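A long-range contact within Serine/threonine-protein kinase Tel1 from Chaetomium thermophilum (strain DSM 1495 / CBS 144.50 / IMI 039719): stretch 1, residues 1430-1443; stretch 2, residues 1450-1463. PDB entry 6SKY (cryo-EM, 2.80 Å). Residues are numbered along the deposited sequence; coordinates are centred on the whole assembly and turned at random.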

# COMPACT_ATOMS: atom_id res chain seq x y z
N PRO A 1430 43.63 -29.83 -58.16
CA PRO A 1430 43.02 -30.57 -59.28
C PRO A 1430 42.37 -31.87 -58.86
O PRO A 1430 41.32 -32.24 -59.41
CB PRO A 1430 44.20 -30.80 -60.22
CG PRO A 1430 45.09 -29.68 -59.96
CD PRO A 1430 45.00 -29.40 -58.50
N LEU A 1431 42.96 -32.58 -57.90
CA LEU A 1431 42.35 -33.79 -57.38
C LEU A 1431 40.97 -33.51 -56.81
O LEU A 1431 39.99 -34.19 -57.13
CB LEU A 1431 43.26 -34.40 -56.32
CG LEU A 1431 42.78 -35.67 -55.62
CD1 LEU A 1431 42.56 -36.76 -56.64
CD2 LEU A 1431 43.78 -36.10 -54.58
N GLU A 1432 40.88 -32.50 -55.93
CA GLU A 1432 39.62 -32.16 -55.31
C GLU A 1432 38.59 -31.74 -56.34
O GLU A 1432 37.43 -32.15 -56.28
CB GLU A 1432 39.83 -31.03 -54.30
CG GLU A 1432 40.90 -31.32 -53.28
CD GLU A 1432 41.21 -30.11 -52.42
OE1 GLU A 1432 40.60 -29.04 -52.65
OE2 GLU A 1432 42.05 -30.23 -51.50
N MET A 1433 39.00 -30.92 -57.31
CA MET A 1433 38.08 -30.47 -58.34
C MET A 1433 37.55 -31.65 -59.15
O MET A 1433 36.35 -31.74 -59.41
CB MET A 1433 38.77 -29.47 -59.26
CG MET A 1433 37.97 -29.16 -60.49
SD MET A 1433 38.95 -29.14 -61.99
CE MET A 1433 37.66 -29.06 -63.21
N LEU A 1434 38.44 -32.56 -59.55
CA LEU A 1434 38.03 -33.69 -60.37
C LEU A 1434 37.08 -34.61 -59.61
O LEU A 1434 36.06 -35.04 -60.15
CB LEU A 1434 39.25 -34.46 -60.85
CG LEU A 1434 40.00 -33.84 -62.03
CD1 LEU A 1434 41.28 -34.57 -62.30
CD2 LEU A 1434 39.11 -33.86 -63.26
N LEU A 1435 37.41 -34.93 -58.36
CA LEU A 1435 36.52 -35.77 -57.57
C LEU A 1435 35.15 -35.12 -57.43
O LEU A 1435 34.12 -35.74 -57.72
CB LEU A 1435 37.14 -36.03 -56.20
CG LEU A 1435 38.39 -36.90 -56.16
CD1 LEU A 1435 38.94 -36.99 -54.76
CD2 LEU A 1435 38.08 -38.27 -56.69
N HIS A 1436 35.13 -33.86 -56.98
CA HIS A 1436 33.87 -33.17 -56.74
C HIS A 1436 33.07 -32.96 -58.01
O HIS A 1436 31.85 -32.80 -57.93
CB HIS A 1436 34.16 -31.83 -56.06
CG HIS A 1436 32.94 -31.03 -55.74
ND1 HIS A 1436 32.41 -30.10 -56.61
CD2 HIS A 1436 32.16 -31.00 -54.63
CE1 HIS A 1436 31.35 -29.54 -56.05
NE2 HIS A 1436 31.17 -30.07 -54.86
N SER A 1437 33.71 -32.98 -59.17
CA SER A 1437 32.97 -32.82 -60.42
C SER A 1437 32.46 -34.14 -60.97
O SER A 1437 31.36 -34.19 -61.54
CB SER A 1437 33.85 -32.14 -61.46
OG SER A 1437 34.42 -30.95 -60.94
N LEU A 1438 33.22 -35.22 -60.82
CA LEU A 1438 32.75 -36.53 -61.26
C LEU A 1438 31.66 -37.08 -60.36
O LEU A 1438 30.91 -37.97 -60.79
CB LEU A 1438 33.91 -37.52 -61.31
CG LEU A 1438 35.00 -37.21 -62.33
CD1 LEU A 1438 36.21 -38.08 -62.07
CD2 LEU A 1438 34.46 -37.42 -63.72
N ARG A 1439 31.57 -36.59 -59.12
CA ARG A 1439 30.50 -37.00 -58.22
C ARG A 1439 29.12 -36.78 -58.83
O ARG A 1439 28.15 -37.37 -58.35
CB ARG A 1439 30.63 -36.24 -56.91
CG ARG A 1439 29.93 -36.89 -55.73
CD ARG A 1439 30.18 -36.09 -54.47
NE ARG A 1439 29.98 -34.67 -54.71
CZ ARG A 1439 28.80 -34.07 -54.64
NH1 ARG A 1439 27.72 -34.77 -54.34
NH2 ARG A 1439 28.71 -32.77 -54.88
N VAL A 1440 29.01 -35.96 -59.87
CA VAL A 1440 27.73 -35.76 -60.53
C VAL A 1440 27.41 -36.92 -61.46
O VAL A 1440 26.28 -37.43 -61.48
CB VAL A 1440 27.73 -34.42 -61.29
CG1 VAL A 1440 26.50 -34.32 -62.18
CG2 VAL A 1440 27.79 -33.26 -60.32
N PHE A 1441 28.39 -37.35 -62.25
CA PHE A 1441 28.16 -38.45 -63.18
C PHE A 1441 28.10 -39.79 -62.48
O PHE A 1441 27.52 -40.73 -63.03
CB PHE A 1441 29.26 -38.47 -64.24
CG PHE A 1441 29.45 -37.16 -64.94
CD1 PHE A 1441 28.48 -36.68 -65.80
CD2 PHE A 1441 30.58 -36.41 -64.73
CE1 PHE A 1441 28.65 -35.47 -66.44
CE2 PHE A 1441 30.76 -35.21 -65.36
CZ PHE A 1441 29.79 -34.74 -66.22
N VAL A 1442 28.68 -39.90 -61.29
CA VAL A 1442 28.69 -41.18 -60.58
C VAL A 1442 27.28 -41.69 -60.33
O VAL A 1442 27.05 -42.91 -60.30
CB VAL A 1442 29.49 -41.03 -59.27
CG1 VAL A 1442 29.21 -42.17 -58.32
CG2 VAL A 1442 30.97 -40.97 -59.58
N VAL A 1443 26.31 -40.80 -60.20
CA VAL A 1443 24.94 -41.20 -59.88
C VAL A 1443 24.04 -41.04 -61.10
O VAL A 1443 22.84 -40.79 -60.97
CB VAL A 1443 24.39 -40.40 -58.69
CG1 VAL A 1443 25.21 -40.70 -57.46
CG2 VAL A 1443 24.41 -38.92 -58.98
N ASP A 1450 32.17 -45.23 -66.20
CA ASP A 1450 33.35 -44.42 -66.51
C ASP A 1450 33.73 -43.56 -65.31
O ASP A 1450 34.89 -43.53 -64.88
CB ASP A 1450 33.08 -43.54 -67.73
CG ASP A 1450 32.12 -44.18 -68.70
OD1 ASP A 1450 32.18 -45.42 -68.87
OD2 ASP A 1450 31.30 -43.45 -69.31
N ALA A 1451 32.75 -42.85 -64.76
CA ALA A 1451 32.99 -42.01 -63.60
C ALA A 1451 33.46 -42.83 -62.41
O ALA A 1451 34.36 -42.41 -61.68
CB ALA A 1451 31.72 -41.23 -63.25
N LEU A 1452 32.87 -44.01 -62.21
CA LEU A 1452 33.29 -44.84 -61.08
C LEU A 1452 34.71 -45.34 -61.25
O LEU A 1452 35.46 -45.40 -60.27
CB LEU A 1452 32.32 -46.01 -60.90
CG LEU A 1452 30.98 -45.62 -60.28
CD1 LEU A 1452 30.04 -46.80 -60.23
CD2 LEU A 1452 31.20 -45.07 -58.89
N GLY A 1453 35.11 -45.66 -62.47
CA GLY A 1453 36.49 -46.07 -62.69
C GLY A 1453 37.47 -44.94 -62.45
O GLY A 1453 38.50 -45.13 -61.78
N ILE A 1454 37.17 -43.76 -62.98
CA ILE A 1454 38.06 -42.62 -62.77
C ILE A 1454 38.13 -42.27 -61.28
O ILE A 1454 39.19 -41.91 -60.76
CB ILE A 1454 37.62 -41.41 -63.60
CG1 ILE A 1454 37.46 -41.79 -65.07
CG2 ILE A 1454 38.65 -40.32 -63.51
CD1 ILE A 1454 36.94 -40.67 -65.92
N THR A 1455 37.00 -42.39 -60.58
CA THR A 1455 36.97 -42.07 -59.16
C THR A 1455 37.79 -43.07 -58.36
O THR A 1455 38.55 -42.68 -57.46
CB THR A 1455 35.53 -42.06 -58.66
OG1 THR A 1455 34.74 -41.25 -59.53
CG2 THR A 1455 35.47 -41.48 -57.27
N GLN A 1456 37.64 -44.36 -58.65
CA GLN A 1456 38.48 -45.37 -58.02
C GLN A 1456 39.95 -45.06 -58.24
O GLN A 1456 40.75 -45.09 -57.30
CB GLN A 1456 38.16 -46.76 -58.56
CG GLN A 1456 36.82 -47.32 -58.15
CD GLN A 1456 36.84 -48.83 -58.13
OE1 GLN A 1456 37.85 -49.45 -57.80
NE2 GLN A 1456 35.72 -49.45 -58.49
N TYR A 1457 40.32 -44.76 -59.49
CA TYR A 1457 41.72 -44.51 -59.79
C TYR A 1457 42.24 -43.31 -59.02
O TYR A 1457 43.34 -43.35 -58.46
CB TYR A 1457 41.92 -44.30 -61.29
CG TYR A 1457 43.34 -43.92 -61.63
CD1 TYR A 1457 44.34 -44.88 -61.71
CD2 TYR A 1457 43.68 -42.60 -61.87
CE1 TYR A 1457 45.64 -44.53 -62.02
CE2 TYR A 1457 44.98 -42.24 -62.18
CZ TYR A 1457 45.95 -43.21 -62.25
OH TYR A 1457 47.24 -42.85 -62.56
N LEU A 1458 41.47 -42.22 -58.98
CA LEU A 1458 41.92 -41.01 -58.32
C LEU A 1458 42.05 -41.21 -56.82
O LEU A 1458 43.06 -40.81 -56.22
CB LEU A 1458 40.97 -39.85 -58.63
CG LEU A 1458 41.03 -39.35 -60.07
CD1 LEU A 1458 39.89 -38.40 -60.35
CD2 LEU A 1458 42.36 -38.69 -60.33
N ILE A 1459 41.05 -41.82 -56.19
CA ILE A 1459 41.14 -42.05 -54.75
C ILE A 1459 42.30 -42.97 -54.43
O ILE A 1459 42.99 -42.80 -53.42
CB ILE A 1459 39.81 -42.61 -54.20
CG1 ILE A 1459 38.66 -41.67 -54.52
CG2 ILE A 1459 39.91 -42.78 -52.70
CD1 ILE A 1459 37.33 -42.18 -54.06
N LYS A 1460 42.55 -43.97 -55.29
CA LYS A 1460 43.62 -44.91 -55.03
C LYS A 1460 44.99 -44.27 -55.19
O LYS A 1460 45.89 -44.50 -54.38
CB LYS A 1460 43.48 -46.11 -55.96
CG LYS A 1460 43.97 -47.42 -55.39
CD LYS A 1460 43.47 -48.59 -56.23
CE LYS A 1460 43.73 -49.91 -55.54
NZ LYS A 1460 43.20 -51.05 -56.32
N ARG A 1461 45.16 -43.43 -56.22
CA ARG A 1461 46.46 -42.84 -56.50
C ARG A 1461 46.77 -41.64 -55.61
O ARG A 1461 47.94 -41.42 -55.27
CB ARG A 1461 46.54 -42.42 -57.97
CG ARG A 1461 47.07 -43.50 -58.90
CD ARG A 1461 48.54 -43.80 -58.63
NE ARG A 1461 49.26 -44.12 -59.86
CZ ARG A 1461 49.61 -45.35 -60.23
NH1 ARG A 1461 50.26 -45.54 -61.37
NH2 ARG A 1461 49.32 -46.39 -59.46
N GLY A 1462 45.77 -40.86 -55.22
CA GLY A 1462 46.02 -39.68 -54.42
C GLY A 1462 45.95 -39.94 -52.93
O GLY A 1462 45.64 -39.04 -52.15
N ASP A 1463 46.23 -41.18 -52.53
CA ASP A 1463 46.22 -41.53 -51.11
C ASP A 1463 47.20 -40.68 -50.32
O ASP A 1463 46.90 -40.27 -49.20
CB ASP A 1463 46.54 -43.01 -50.93
CG ASP A 1463 45.30 -43.87 -50.93
OD1 ASP A 1463 44.19 -43.29 -50.97
OD2 ASP A 1463 45.43 -45.11 -50.88

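Stretch 1 and stretch 2 each lie largely in a helix that begins earlier in the chain; the two helices pack side by side, nearly antiparallel. The angle between their directions is 155°, and their axes come within 8.9 Å. The backbones are not equally spaced along the contact. L1431 CA lies 7.3 Å from L1458 CA, L1435 CA lies 6.5 Å from T1455 CA, and V1442 CA lies 5.3 Å from A1451 CA. The backbones come closest at the pair V1442 and A1451 among these three. No hydrogen bond crosses between the stretches. The contact is almost entirely apolar and buries 551 Å² in total.

L1458 covers the most surface. Its CA-to-CB bond points toward the other helix, and the side chain sits as a knob among L1431, L1434, L1435 and L1438. These four residues are spaced i, i+3, i+4 and i+7, so they line one face of their helix. L1458 CB is 3.8 Å from L1435 CD2 and 4.0 Å from L1431 CD1. L1458 CD1 is 4.0 Å from L1434 CB and 4.1 Å from L1438 CD1. These are van der Waals distances between aliphatic carbons, as expected for hydrophobic packing.

L1438 is next in area. Its CA-to-CB bond also points toward the partner helix. L1438 CD1 packs 3.6 Å from I1454 CG2, so this leucine bridges I1454 and L1458, one turn apart. The CA-to-CB bond of L1435 points sideways, but the end of its side chain comes nearer. L1435 CD2 reaches I1459 CG1 at 4.1 Å as well as L1458.

V1442 packs at the close end. V1442 CG2 is 3.8 Å from A1451 CB, and V1442 CG1 is 3.6 Å from L1452 CD2. A1451 carries a single methyl group, which fits the short backbone spacing here. The same methyl meets F1441, with A1451 CB 3.8 Å from F1441 CB. The end of the F1441 side chain leads away from the contact.

T1455 is the polar residue among these contacts. T1455 OG1 donates a very short hydrogen bond of 2.5 Å to A1451 O, one turn back in its own helix. T1455 OG1 is thus satisfied locally, although it lies 3.8 Å from V1442 CG2. The T1455 methyl, CG2, lies 4.2 Å from L1435 CD2.

At the far end, G1462 follows the second helix and leaves helical phi/psi. G1462 CA is 4.2 Å from L1431 CD2. A CB placed ideally on G1462 would lie 2.8 Å from L1431 CD2, a clash. The absence of a side chain leaves room for that leucine methyl.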